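Side-chain contacts in capsular polysaccharide export system protein KpsC (Thermosulfurimonas dismutans, PDB 6MGB), which acts as a beta-2,4 Kdo-transferase, probably using CMP-Kdo as donor, in building the glycolipid that holds Gram-negative capsules: residues 82-87 with 207-212; 110-115 with 269-274; 150-153 with 157-160. One frame throughout, in Å; residues are numbered along the deposited sequence.

Interaction 1. Residues 82-87 with 207-212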
loop_
_atom_site.group_PDB
_atom_site.type_symbol
_atom_site.label_atom_id
_atom_site.label_comp_id
_atom_site.label_asym_id
_atom_site.label_seq_id
_atom_site.Cartn_x
_atom_site.Cartn_y
_atom_site.Cartn_z
ATOM N N LEU A 82 -11.824 -2.898 -7.540
ATOM C CA LEU A 82 -11.638 -2.242 -6.258
ATOM C C LEU A 82 -11.977 -3.206 -5.123
ATOM O O LEU A 82 -12.465 -4.319 -5.337
ATOM C CB LEU A 82 -12.496 -0.977 -6.174
ATOM C CG LEU A 82 -12.120 0.182 -7.107
ATOM C CD1 LEU A 82 -13.085 1.348 -6.935
ATOM C CD2 LEU A 82 -10.686 0.647 -6.880
ATOM N N GLY A 83 -11.708 -2.756 -3.898
ATOM C CA GLY A 83 -11.878 -3.620 -2.742
ATOM C C GLY A 83 -13.244 -4.270 -2.662
ATOM O O GLY A 83 -13.368 -5.411 -2.206
ATOM N N HIS A 84 -14.284 -3.566 -3.101
ATOM C CA HIS A 84 -15.650 -4.060 -3.023
ATOM C C HIS A 84 -16.053 -4.895 -4.232
ATOM O O HIS A 84 -17.232 -5.245 -4.360
ATOM C CB HIS A 84 -16.621 -2.885 -2.867
ATOM C CG HIS A 84 -16.646 -1.963 -4.046
ATOM N ND1 HIS A 84 -15.654 -1.037 -4.288
ATOM C CD2 HIS A 84 -17.544 -1.823 -5.050
ATOM C CE1 HIS A 84 -15.938 -0.368 -5.391
ATOM N NE2 HIS A 84 -17.080 -0.825 -5.873
ATOM N N GLU A 85 -15.112 -5.228 -5.116
ATOM C CA GLU A 85 -15.427 -5.943 -6.347
ATOM C C GLU A 85 -15.031 -7.411 -6.314
ATOM O O GLU A 85 -15.647 -8.222 -7.015
ATOM C CB GLU A 85 -14.728 -5.283 -7.540
ATOM C CG GLU A 85 -15.082 -3.823 -7.747
ATOM C CD GLU A 85 -14.581 -3.287 -9.075
ATOM O OE1 GLU A 85 -14.211 -4.101 -9.947
ATOM O OE2 GLU A 85 -14.548 -2.051 -9.242
ATOM N N ALA A 86 -14.024 -7.774 -5.524
ATOM C CA ALA A 86 -13.490 -9.128 -5.549
ATOM C C ALA A 86 -12.633 -9.375 -4.313
ATOM O O ALA A 86 -12.272 -8.417 -3.617
ATOM C CB ALA A 86 -12.673 -9.337 -6.823
ATOM N N PRO A 87 -12.292 -10.622 -3.997
ATOM C CA PRO A 87 -11.422 -10.875 -2.848
ATOM C C PRO A 87 -9.983 -10.520 -3.173
ATOM O O PRO A 87 -9.598 -10.462 -4.351
ATOM C CB PRO A 87 -11.588 -12.381 -2.604
ATOM C CG PRO A 87 -11.914 -12.933 -3.939
ATOM C CD PRO A 87 -12.737 -11.877 -4.632
ATOM N N VAL A 207 -15.692 6.735 -7.574
ATOM C CA VAL A 207 -16.893 5.899 -7.556
ATOM C C VAL A 207 -17.866 6.292 -6.458
ATOM O O VAL A 207 -18.885 5.612 -6.278
ATOM C CB VAL A 207 -16.536 4.405 -7.408
ATOM C CG1 VAL A 207 -15.758 3.924 -8.625
ATOM C CG2 VAL A 207 -15.747 4.152 -6.131
ATOM N N GLY A 208 -17.590 7.365 -5.717
ATOM C CA GLY A 208 -18.536 7.892 -4.757
ATOM C C GLY A 208 -18.630 7.141 -3.450
ATOM O O GLY A 208 -19.561 7.394 -2.675
ATOM N N ARG A 209 -17.701 6.227 -3.171
ATOM C CA ARG A 209 -17.728 5.496 -1.910
ATOM C C ARG A 209 -17.074 6.266 -0.771
ATOM O O ARG A 209 -17.369 5.986 0.396
ATOM C CB ARG A 209 -17.035 4.143 -2.069
ATOM C CG ARG A 209 -17.701 3.221 -3.077
ATOM C CD ARG A 209 -16.983 1.888 -3.168
ATOM N NE ARG A 209 -16.947 1.206 -1.876
ATOM C CZ ARG A 209 -17.872 0.354 -1.443
ATOM N NH1 ARG A 209 -18.925 0.053 -2.194
ATOM N NH2 ARG A 209 -17.741 -0.205 -0.248
ATOM N N LYS A 210 -16.197 7.219 -1.079
ATOM C CA LYS A 210 -15.482 7.977 -0.066
ATOM C C LYS A 210 -15.345 9.422 -0.525
ATOM O O LYS A 210 -15.609 9.761 -1.681
ATOM C CB LYS A 210 -14.088 7.390 0.208
ATOM C CG LYS A 210 -14.067 5.938 0.664
ATOM C CD LYS A 210 -13.938 5.818 2.175
ATOM C CE LYS A 210 -13.633 4.388 2.596
ATOM N NZ LYS A 210 -12.340 3.898 2.041
ATOM N N LYS A 211 -14.927 10.273 0.403
ATOM C CA LYS A 211 -14.554 11.647 0.112
ATOM C C LYS A 211 -13.033 11.773 0.115
ATOM O O LYS A 211 -12.321 10.958 0.705
ATOM C CB LYS A 211 -15.172 12.601 1.136
ATOM C CG LYS A 211 -16.698 12.597 1.127
ATOM C CD LYS A 211 -17.277 13.258 2.369
ATOM C CE LYS A 211 -18.800 13.247 2.341
ATOM N NZ LYS A 211 -19.345 14.015 1.186
ATOM N N GLY A 212 -12.544 12.808 -0.569
ATOM C CA GLY A 212 -11.124 13.046 -0.712
ATOM C C GLY A 212 -10.681 14.299 0.026
ATOM O O GLY A 212 -11.481 15.118 0.469
#

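Interaction 2. Residues 110-115 with 269-274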
loop_
_atom_site.group_PDB
_atom_site.type_symbol
_atom_site.label_atom_id
_atom_site.label_comp_id
_atom_site.label_asym_id
_atom_site.label_seq_id
_atom_site.Cartn_x
_atom_site.Cartn_y
_atom_site.Cartn_z
ATOM N N ASN A 110 11.535 -3.675 9.534
ATOM C CA ASN A 110 12.616 -4.507 10.053
ATOM C C ASN A 110 13.389 -5.170 8.918
ATOM O O ASN A 110 14.624 -5.222 8.948
ATOM C CB ASN A 110 12.057 -5.560 11.012
ATOM C CG ASN A 110 11.651 -4.976 12.356
ATOM O OD1 ASN A 110 12.020 -3.853 12.701
ATOM N ND2 ASN A 110 10.902 -5.755 13.132
ATOM N N LEU A 111 12.681 -5.683 7.908
ATOM C CA LEU A 111 13.361 -6.261 6.752
ATOM C C LEU A 111 14.279 -5.242 6.092
ATOM O O LEU A 111 15.416 -5.562 5.725
ATOM C CB LEU A 111 12.337 -6.780 5.742
ATOM C CG LEU A 111 11.598 -8.068 6.110
ATOM C CD1 LEU A 111 10.465 -8.321 5.131
ATOM C CD2 LEU A 111 12.554 -9.250 6.128
ATOM N N LEU A 112 13.807 -4.004 5.944
ATOM C CA LEU A 112 14.600 -2.981 5.272
ATOM C C LEU A 112 15.763 -2.514 6.136
ATOM O O LEU A 112 16.835 -2.199 5.608
ATOM C CB LEU A 112 13.705 -1.802 4.896
ATOM C CG LEU A 112 12.631 -2.116 3.847
ATOM C CD1 LEU A 112 11.574 -1.021 3.783
ATOM C CD2 LEU A 112 13.263 -2.314 2.477
ATOM N N ASN A 113 15.578 -2.469 7.458
ATOM C CA ASN A 113 16.627 -1.949 8.330
ATOM C C ASN A 113 17.780 -2.935 8.475
ATOM O O ASN A 113 18.950 -2.541 8.400
ATOM C CB ASN A 113 16.047 -1.608 9.708
ATOM C CG ASN A 113 15.873 -0.112 9.920
ATOM O OD1 ASN A 113 16.611 0.699 9.362
ATOM N ND2 ASN A 113 14.898 0.258 10.742
ATOM N N PHE A 114 17.477 -4.217 8.679
ATOM C CA PHE A 114 18.474 -5.171 9.142
ATOM C C PHE A 114 18.753 -6.321 8.181
ATOM O O PHE A 114 19.640 -7.135 8.461
ATOM C CB PHE A 114 18.040 -5.753 10.491
ATOM C CG PHE A 114 17.557 -4.720 11.472
ATOM C CD1 PHE A 114 18.437 -3.811 12.036
ATOM C CD2 PHE A 114 16.221 -4.668 11.837
ATOM C CE1 PHE A 114 17.992 -2.864 12.939
ATOM C CE2 PHE A 114 15.772 -3.722 12.743
ATOM C CZ PHE A 114 16.658 -2.820 13.292
ATOM N N GLY A 115 18.019 -6.430 7.075
ATOM C CA GLY A 115 18.356 -7.430 6.078
ATOM C C GLY A 115 17.992 -8.843 6.504
ATOM O O GLY A 115 16.989 -9.087 7.183
ATOM N N ALA A 269 9.100 5.789 2.386
ATOM C CA ALA A 269 9.838 7.010 2.665
ATOM C C ALA A 269 10.905 6.757 3.726
ATOM O O ALA A 269 10.842 5.793 4.491
ATOM C CB ALA A 269 8.891 8.116 3.130
ATOM N N GLY A 270 11.898 7.644 3.758
ATOM C CA GLY A 270 12.940 7.583 4.763
ATOM C C GLY A 270 14.046 6.590 4.493
ATOM O O GLY A 270 14.843 6.318 5.399
ATOM N N TRP A 271 14.130 6.044 3.280
ATOM C CA TRP A 271 15.170 5.090 2.919
ATOM C C TRP A 271 16.188 5.676 1.949
ATOM O O TRP A 271 17.071 4.950 1.477
ATOM C CB TRP A 271 14.537 3.830 2.323
ATOM C CG TRP A 271 13.531 3.198 3.231
ATOM C CD1 TRP A 271 12.176 3.197 3.080
ATOM C CD2 TRP A 271 13.800 2.484 4.443
ATOM N NE1 TRP A 271 11.585 2.523 4.120
ATOM C CE2 TRP A 271 12.560 2.077 4.973
ATOM C CE3 TRP A 271 14.970 2.149 5.133
ATOM C CZ2 TRP A 271 12.457 1.351 6.156
ATOM C CZ3 TRP A 271 14.865 1.427 6.305
ATOM C CH2 TRP A 271 13.618 1.036 6.807
ATOM N N GLY A 272 16.091 6.971 1.648
ATOM C CA GLY A 272 17.015 7.633 0.752
ATOM C C GLY A 272 16.553 7.736 -0.686
ATOM O O GLY A 272 17.309 8.240 -1.524
ATOM N N LEU A 273 15.339 7.284 -0.997
ATOM C CA LEU A 273 14.827 7.295 -2.362
ATOM C C LEU A 273 13.813 8.402 -2.614
ATOM O O LEU A 273 13.412 8.601 -3.766
ATOM C CB LEU A 273 14.184 5.941 -2.688
ATOM C CG LEU A 273 15.122 4.734 -2.632
ATOM C CD1 LEU A 273 14.339 3.440 -2.781
ATOM C CD2 LEU A 273 16.193 4.835 -3.709
ATOM N N THR A 274 13.400 9.124 -1.577
ATOM C CA THR A 274 12.354 10.127 -1.682
ATOM C C THR A 274 12.837 11.442 -1.090
ATOM O O THR A 274 13.791 11.486 -0.311
ATOM C CB THR A 274 11.081 9.679 -0.955
ATOM O OG1 THR A 274 11.423 9.226 0.361
ATOM C CG2 THR A 274 10.391 8.555 -1.714
#

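Interaction 3. Residues 150-153 with 157-160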
loop_
_atom_site.group_PDB
_atom_site.type_symbol
_atom_site.label_atom_id
_atom_site.label_comp_id
_atom_site.label_asym_id
_atom_site.label_seq_id
_atom_site.Cartn_x
_atom_site.Cartn_y
_atom_site.Cartn_z
ATOM N N GLY A 150 -2.942 13.038 -26.807
ATOM C CA GLY A 150 -3.557 14.341 -26.925
ATOM C C GLY A 150 -4.117 14.884 -25.628
ATOM O O GLY A 150 -4.436 16.077 -25.562
ATOM N N TYR A 151 -4.252 14.045 -24.598
ATOM C CA TYR A 151 -4.701 14.529 -23.298
ATOM C C TYR A 151 -3.715 15.542 -22.728
ATOM O O TYR A 151 -4.112 16.595 -22.215
ATOM C CB TYR A 151 -4.878 13.350 -22.339
ATOM C CG TYR A 151 -5.569 13.704 -21.040
ATOM C CD1 TYR A 151 -6.946 13.584 -20.911
ATOM C CD2 TYR A 151 -4.845 14.152 -19.944
ATOM C CE1 TYR A 151 -7.584 13.905 -19.727
ATOM C CE2 TYR A 151 -5.473 14.473 -18.755
ATOM C CZ TYR A 151 -6.843 14.348 -18.653
ATOM O OH TYR A 151 -7.475 14.667 -17.473
ATOM N N PHE A 152 -2.422 15.239 -22.813
ATOM C CA PHE A 152 -1.368 16.110 -22.315
ATOM C C PHE A 152 -0.642 16.776 -23.476
ATOM O O PHE A 152 -0.406 16.150 -24.515
ATOM C CB PHE A 152 -0.361 15.327 -21.466
ATOM C CG PHE A 152 -0.916 14.841 -20.158
ATOM C CD1 PHE A 152 -1.233 15.738 -19.150
ATOM C CD2 PHE A 152 -1.112 13.488 -19.932
ATOM C CE1 PHE A 152 -1.741 15.294 -17.943
ATOM C CE2 PHE A 152 -1.619 13.040 -18.727
ATOM C CZ PHE A 152 -1.934 13.943 -17.731
ATOM N N THR A 153 -0.288 18.041 -23.292
ATOM C CA THR A 153 0.478 18.757 -24.305
ATOM C C THR A 153 1.922 18.264 -24.299
ATOM O O THR A 153 2.532 18.164 -23.228
ATOM C CB THR A 153 0.432 20.262 -24.040
ATOM O OG1 THR A 153 -0.926 20.715 -24.085
ATOM C CG2 THR A 153 1.252 21.023 -25.078
ATOM N N GLU A 157 5.555 21.674 -19.160
ATOM C CA GLU A 157 5.942 21.446 -17.773
ATOM C C GLU A 157 4.700 21.224 -16.919
ATOM O O GLU A 157 3.731 21.986 -17.004
ATOM C CB GLU A 157 6.747 22.631 -17.240
ATOM C CG GLU A 157 7.379 22.385 -15.878
ATOM C CD GLU A 157 7.969 23.642 -15.265
ATOM O OE1 GLU A 157 7.994 24.688 -15.949
ATOM O OE2 GLU A 157 8.407 23.585 -14.096
ATOM N N ARG A 158 4.729 20.180 -16.094
ATOM C CA ARG A 158 3.568 19.815 -15.294
ATOM C C ARG A 158 3.999 18.867 -14.185
ATOM O O ARG A 158 4.945 18.090 -14.348
ATOM C CB ARG A 158 2.487 19.159 -16.161
ATOM C CG ARG A 158 3.002 17.959 -16.934
ATOM C CD ARG A 158 1.914 17.250 -17.719
ATOM N NE ARG A 158 2.490 16.191 -18.548
ATOM C CZ ARG A 158 2.718 16.280 -19.857
ATOM N NH1 ARG A 158 2.405 17.379 -20.533
ATOM N NH2 ARG A 158 3.258 15.253 -20.498
ATOM N N VAL A 159 3.286 18.935 -13.059
ATOM C CA VAL A 159 3.512 18.048 -11.925
ATOM C C VAL A 159 2.180 17.425 -11.529
ATOM O O VAL A 159 1.106 17.910 -11.893
ATOM C CB VAL A 159 4.149 18.780 -10.723
ATOM C CG1 VAL A 159 5.442 19.467 -11.144
ATOM C CG2 VAL A 159 3.180 19.792 -10.121
ATOM N N LEU A 160 2.259 16.336 -10.766
ATOM C CA LEU A 160 1.086 15.571 -10.365
ATOM C C LEU A 160 1.003 15.508 -8.846
ATOM O O LEU A 160 1.984 15.159 -8.181
ATOM C CB LEU A 160 1.126 14.152 -10.940
ATOM C CG LEU A 160 -0.105 13.288 -10.645
ATOM C CD1 LEU A 160 -1.349 13.878 -11.294
ATOM C CD2 LEU A 160 0.116 11.859 -11.111
#

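Interaction 1. Residues 82-87 with 207-212
Between the two halves of a GT-B glycosyltransferase, the loop joining strands 69-74 and 90-94 meets the chain that leaves helix 203-206: His-84 stacks on Arg-209, and Leu-82 meets Val-207. The guanidinium of Arg-209 lies almost flat on the imidazole, with planes at 9° and centres 4.0 Å apart. The overlap is offset. NH1 of Arg-209 sits 3.6 Å from His-84 CG, near the root of the ring, while NE lies closer to ND1. The methylene end of the arginine chain takes the far part of the same face, where CD approaches CE1 of His-84 to 3.3 Å. This makes a CH-pi contact, 25° off the ring normal. The bend at the third torsion of Arg-209 (chi3 59°) turns the chain beyond CD toward the CG end of the ring, and guanidinium and CD thus share one face. CG of Glu-85 lies over the opposite face, so the imidazole is held between it and Arg-209; OE2 of Glu-85 forms a salt bridge with Arg-143. The turn carrying His-84 is closed by a bond of 2.8 Å from Glu-85 N to Leu-82 O. On the other side of the contact, a Schellman motif at Gly-208 ends the helix between Val-207 and Arg-209. Leu-82, buried against Tyr-141 and Arg-143, lies deeper, its side chain about 7 Å from bound cytidine monophosphate at the nearest atoms. It meets Val-207 tip to tip: CD1 of the leucine comes within 3.9 Å of CG2 and 4.1 Å of CG1 of the valine.

Interaction 2. Residues 110-115 with 269-274
Leu-112, in the last turn of helix 107-114, packs over the indole of Trp-271, which stands on the loop between strands 259-262 and 275-276 at the edge of the parallel sheet of this GT-B fold. The apolar part is a CH-pi contact: CB of Leu-112 stands 3.6 Å from the centroid of the six-membered ring of Trp-271, 20° off its normal, and is 3.4 Å from CH2. CD1 of the same leucine takes the same face closer to the ring fusion, 3.5 Å from Trp-271 CE2. The helix backbone puts CB over the ring; the first torsion, with CG beside the backbone N and anti to the carbonyl carbon (chi1 -66°), then brings CD1 over it too, and the side chains cross at about a right angle. Leu-292 and Ala-295 of helix 289-299 also touch this leucine.

Hydrogen bonds fix the groups around this stack. Backbone bonds of 3.0 Å from Phe-114 N to Asn-110 O and 3.1 Å from Gly-115 N to Leu-111 O complete the helix end, and Leu-112 O accepts a hydrogen bond from NE of Arg-287. The indole is held by its own bond from NE1 to Phe-267 O. The turn of the Asn-113 amide is set by two bonds, OD1 accepting from Lys-284 N and ND2 donating to Arg-282 O. The polar approach lies at the ring's edge: this amide is turned 71° from the indole plane and brings OD1 of Asn-113, near that plane, to van der Waals distance, 3.6 Å from CZ3 of Trp-271.

Interaction 3. Residues 150-153 with 157-160
Phe-152 and Thr-153 are both met by Arg-158, the first residue of strand 158-162; the short loop between Thr-153 and Glu-157 leads the chain into the parallel sheet of the GT-B fold. Glu-157, just before the strand, is bonded through its backbone to Glu-196. Arg-158 sets CG between its backbone N and carbonyl carbon (chi1 55°) and then runs extended to NE, carrying the guanidinium across to the preceding loop. There NH1 donates to Thr-153 O at 2.8 Å, with an N-H...O angle of 156°. The acceptor lies in the guanidinium plane, whereas the donor stands somewhat out of the plane of the carbonyl. One face of the guanidinium rests on CB of Phe-152, which is 3.6 Å from both NH1 and CZ. The phenyl plane is inclined 28° to the guanidinium, and the end of the aliphatic chain passes the ring at a slant, CD of Arg-158 coming to 3.8 Å from CD1 of Phe-152. NE gives its hydrogen to His-238 O, so bonds at NE and NH1 resist rotation of the group. On one face of the Phe-152 ring lies CD2 of Tyr-151, 3.5 Å above its centre. Further along the strand, the backbone of Val-159 bonds to Glu-196 and Tyr-198, and that of Leu-160 to Tyr-243. Strand 158-162 thus lies between strands 196-200 and 241-244; Tyr-198, of strand 196-200, meets Phe-152 edge-to-face, and Leu-235 of helix 232-236 also packs against that phenylalanine.

How the interactions relate
The three contacts are separate, none touching another. Interactions 1 and 2 lie on opposite sides of the chain's centre, their own centres 30 Å apart, and their segments alternate along the sequence. Interaction 3 is nested within the loop that each of them closes, with nearest atoms about 14 Å from interaction 1 and about 12 Å from interaction 2. Interaction 1 is closest to the nucleotide: the side chain of Leu-82 is about 6 Å from that of His-202, which binds CMP. Interaction 3 stands farther back, the side chain of Phe-152 being about 12 Å from the bound nucleotide, whereas interaction 2 lies away from the known binding residues.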